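Local coordinates for uncharacterized protein (Desulfotomaculum acetoxidans, PDB 3U4Y), which is of unknown function but folds as a seven-bladed beta-propeller related to the lactonase family, at residues A[276-282]-A[317-323]. Residues are numbered along the deposited sequence; the frame is centred on the assembly and turned at random.
Sequences NQMALNK and GGIAICH
The imidazole of His-323 reaches across to the other strand and donates from NE2 to the carbonyl of Leu-280, with NE2 2.6 Å from Leu-280 O. The acceptor lies close to the ring plane, but the bond is clearly bent, 132° at the hydrogen, and the nitrogen is tilted out of the carbonyl plane. A weak second bond runs from the same NE2 to Asn-281 O, so one N-H is shared between two successive carbonyls. With CG beside the backbone N, the ring lies edge-on to 276-282, its CD2 3.5 Å from Lys-282 CA, while Ile-321 O sits over one face toward the rim. At the far end, Ile-319 N bonds weakly to Asn-276 O (3.1 Å), and Gly-318 CA adds a C-H contact to that same oxygen. Strands 278-280 and 319-321 run nearly parallel, 5° apart, but belong to different sheets: each is the innermost strand of its propeller blade, and they face one another where the last blade meets the first. The latter blade is closed by the C-terminal strand 319-321 pairing with strand 11-16, the ring closure familiar from beta-propellers. Between the polar ends the filling is aliphatic. Ala-279 CB points into the interface and meets CG1 of Ile-321 at 3.4 Å; CG1 of Ile-319 lies next to it along the strand, 4.2 Å from Ala-279 CB. With CG1 of Ile-319 anti to the backbone N (chi1 165°), its CG2 stands between that N and the carbonyl carbon and rests against Met-278 N (3.4 Å). Met-278 and Leu-280 turn the other way, onto Val-227 of the preceding blade. Cys-322, just before His-323, is tied by a disulfide to Cys-51, and Lys-282 extends its amine to Asn-10.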
ATOM      1  N   ASN A 276      -0.411   1.356  -3.121  1.00 33.53           N
ATOM      2  CA  ASN A 276       0.600   0.480  -3.685  1.00 34.03           C
ATOM      3  C   ASN A 276       0.258  -0.005  -5.072  1.00 26.19           C
ATOM      4  O   ASN A 276      -0.787  -0.606  -5.292  1.00 26.53           O
ATOM      5  CB  ASN A 276       0.912  -0.646  -2.723  1.00 37.05           C
ATOM      6  CG  ASN A 276       1.608  -0.135  -1.493  1.00 47.95           C
ATOM      7  OD1 ASN A 276       2.661   0.493  -1.594  1.00 62.26           O
ATOM      8  ND2 ASN A 276       1.003  -0.338  -0.333  1.00 44.63           N
ATOM      9  N   GLN A 277       1.128   0.320  -6.017  1.00 20.82           N
ATOM     10  CA  GLN A 277       0.928  -0.081  -7.396  1.00 26.04           C
ATOM     11  C   GLN A 277       1.843  -1.231  -7.772  1.00 28.21           C
ATOM     12  O   GLN A 277       2.183  -1.369  -8.940  1.00 40.05           O
ATOM     13  CB  GLN A 277       1.202   1.074  -8.357  1.00 23.23           C
ATOM     14  CG  GLN A 277       0.369   2.339  -8.161  1.00 35.14           C
ATOM     15  CD  GLN A 277       0.646   3.373  -9.262  1.00 45.79           C
ATOM     16  OE1 GLN A 277       0.026   3.343 -10.332  1.00 49.04           O
ATOM     17  NE2 GLN A 277       1.596   4.271  -9.011  1.00 38.54           N
HETATM   18  N   MSE A 278       2.254  -2.040  -6.796  1.00 30.33           N
HETATM   19  CA  MSE A 278       3.135  -3.183  -7.064  1.00 29.56           C
HETATM   20  C   MSE A 278       3.014  -4.213  -5.953  1.00 29.60           C
HETATM   21  O   MSE A 278       2.921  -3.853  -4.783  1.00 33.69           O
HETATM   22  CB  MSE A 278       4.587  -2.726  -7.185  1.00 31.76           C
HETATM   23  CG  MSE A 278       5.551  -3.698  -7.898  1.00 35.05           C
HETATM   24 SE   MSE A 278       7.442  -3.068  -7.904  0.92 56.12          SE
HETATM   25  CE  MSE A 278       7.804  -3.290  -9.774  1.00 22.00           C
ATOM     26  N   ALA A 279       2.996  -5.492  -6.316  1.00 23.35           N
ATOM     27  CA  ALA A 279       2.942  -6.553  -5.318  1.00 29.49           C
ATOM     28  C   ALA A 279       3.755  -7.751  -5.750  1.00 34.32           C
ATOM     29  O   ALA A 279       3.933  -7.993  -6.943  1.00 38.21           O
ATOM     30  CB  ALA A 279       1.520  -6.970  -5.055  1.00 39.08           C
ATOM     31  N   LEU A 280       4.232  -8.496  -4.758  1.00 35.97           N
ATOM     32  CA  LEU A 280       5.031  -9.702  -4.952  1.00 38.64           C
ATOM     33  C   LEU A 280       4.092 -10.906  -4.823  1.00 28.83           C
ATOM     34  O   LEU A 280       3.297 -10.956  -3.886  1.00 27.61           O
ATOM     35  CB  LEU A 280       6.076  -9.739  -3.827  1.00 39.59           C
ATOM     36  CG  LEU A 280       7.570 -10.081  -3.895  1.00 34.22           C
ATOM     37  CD1 LEU A 280       8.161 -10.014  -5.280  1.00 32.28           C
ATOM     38  CD2 LEU A 280       8.312  -9.150  -2.958  1.00 31.28           C
ATOM     39  N   ASN A 281       4.155 -11.865  -5.744  1.00 24.32           N
ATOM     40  CA  ASN A 281       3.439 -13.140  -5.535  1.00 33.73           C
ATOM     41  C   ASN A 281       3.874 -13.779  -4.210  1.00 44.24           C
ATOM     42  O   ASN A 281       4.849 -13.328  -3.607  1.00 46.33           O
ATOM     43  CB  ASN A 281       3.617 -14.110  -6.724  1.00 25.87           C
ATOM     44  CG  ASN A 281       5.063 -14.569  -6.920  1.00 28.84           C
ATOM     45  OD1 ASN A 281       6.009 -13.882  -6.547  1.00 30.18           O
ATOM     46  ND2 ASN A 281       5.229 -15.744  -7.514  1.00 36.91           N
ATOM     47  N   LYS A 282       3.152 -14.803  -3.769  1.00 46.78           N
ATOM     48  CA  LYS A 282       3.449 -15.457  -2.499  1.00 46.86           C
ATOM     49  C   LYS A 282       4.817 -16.131  -2.513  1.00 45.40           C
ATOM     50  O   LYS A 282       5.397 -16.398  -1.461  1.00 42.24           O
ATOM     51  CB  LYS A 282       2.360 -16.474  -2.149  1.00 37.97           C
ATOM     52  CG  LYS A 282       2.325 -17.688  -3.062  1.00 34.02           C
ATOM     53  CD  LYS A 282       1.552 -18.832  -2.425  1.00 40.32           C
ATOM     54  CE  LYS A 282       0.384 -19.263  -3.296  1.00 57.47           C
ATOM     55  NZ  LYS A 282      -0.783 -19.704  -2.484  1.00 69.40           N
ATOM     56  N   GLY A 317      -5.151   2.007 -10.061  1.00 34.58           N
ATOM     57  CA  GLY A 317      -5.325   2.023  -8.626  1.00 32.22           C
ATOM     58  C   GLY A 317      -4.506   0.953  -7.934  1.00 31.63           C
ATOM     59  O   GLY A 317      -3.637   0.323  -8.543  1.00 31.18           O
ATOM     60  N   GLY A 318      -4.794   0.758  -6.653  1.00 27.36           N
ATOM     61  CA  GLY A 318      -4.043  -0.152  -5.817  1.00 33.72           C
ATOM     62  C   GLY A 318      -4.076  -1.588  -6.303  1.00 46.20           C
ATOM     63  O   GLY A 318      -4.820  -1.942  -7.227  1.00 48.73           O
ATOM     64  N   ILE A 319      -3.253  -2.416  -5.666  1.00 40.48           N
ATOM     65  CA  ILE A 319      -3.151  -3.826  -5.996  1.00 30.90           C
ATOM     66  C   ILE A 319      -2.664  -4.574  -4.781  1.00 30.78           C
ATOM     67  O   ILE A 319      -1.807  -4.078  -4.045  1.00 38.65           O
ATOM     68  CB  ILE A 319      -2.178  -4.064  -7.161  1.00 30.79           C
ATOM     69  CG1 ILE A 319      -1.795  -5.538  -7.261  1.00 22.99           C
ATOM     70  CG2 ILE A 319      -0.924  -3.239  -6.998  1.00 31.01           C
ATOM     71  CD1 ILE A 319      -1.073  -5.858  -8.558  1.00 22.30           C
ATOM     72  N   ALA A 320      -3.225  -5.763  -4.568  1.00 27.05           N
ATOM     73  CA  ALA A 320      -2.866  -6.617  -3.438  1.00 30.54           C
ATOM     74  C   ALA A 320      -2.825  -8.064  -3.861  1.00 38.22           C
ATOM     75  O   ALA A 320      -3.608  -8.498  -4.695  1.00 45.71           O
ATOM     76  CB  ALA A 320      -3.841  -6.451  -2.299  1.00 22.13           C
ATOM     77  N   ILE A 321      -1.907  -8.821  -3.283  1.00 36.25           N
ATOM     78  CA  ILE A 321      -1.825 -10.227  -3.607  1.00 31.42           C
ATOM     79  C   ILE A 321      -2.000 -11.056  -2.339  1.00 41.89           C
ATOM     80  O   ILE A 321      -1.733 -10.586  -1.238  1.00 43.64           O
ATOM     81  CB  ILE A 321      -0.522 -10.538  -4.353  1.00 28.41           C
ATOM     82  CG1 ILE A 321      -0.460  -9.703  -5.633  1.00 27.02           C
ATOM     83  CG2 ILE A 321      -0.420 -11.998  -4.659  1.00 24.74           C
ATOM     84  CD1 ILE A 321       0.395 -10.279  -6.726  1.00 25.21           C
ATOM     85  N   CYS A 322      -2.493 -12.276  -2.497  1.00 57.06           N
ATOM     86  CA  CYS A 322      -2.763 -13.145  -1.366  1.00 52.75           C
ATOM     87  C   CYS A 322      -1.465 -13.610  -0.722  1.00 52.41           C
ATOM     88  O   CYS A 322      -0.581 -14.128  -1.408  1.00 57.11           O
ATOM     89  CB  CYS A 322      -3.565 -14.355  -1.829  1.00 45.45           C
ATOM     90  SG  CYS A 322      -4.092 -15.380  -0.465  1.00 67.04           S
ATOM     91  N   HIS A 323      -1.346 -13.420   0.590  1.00 45.49           N
ATOM     92  CA  HIS A 323      -0.145 -13.843   1.316  1.00 43.09           C
ATOM     93  C   HIS A 323      -0.544 -14.423   2.649  1.00 50.91           C
ATOM     94  O   HIS A 323      -0.754 -13.684   3.607  1.00 62.90           O
ATOM     95  CB  HIS A 323       0.798 -12.659   1.579  1.00 47.54           C
ATOM     96  CG  HIS A 323       1.499 -12.146   0.360  1.00 57.40           C
ATOM     97  ND1 HIS A 323       1.750 -10.806   0.157  1.00 50.88           N
ATOM     98  CD2 HIS A 323       2.009 -12.788  -0.717  1.00 70.49           C
ATOM     99  CE1 HIS A 323       2.373 -10.645  -0.995  1.00 54.50           C
ATOM    100  NE2 HIS A 323       2.548 -11.834  -1.545  1.00 64.95           N
TER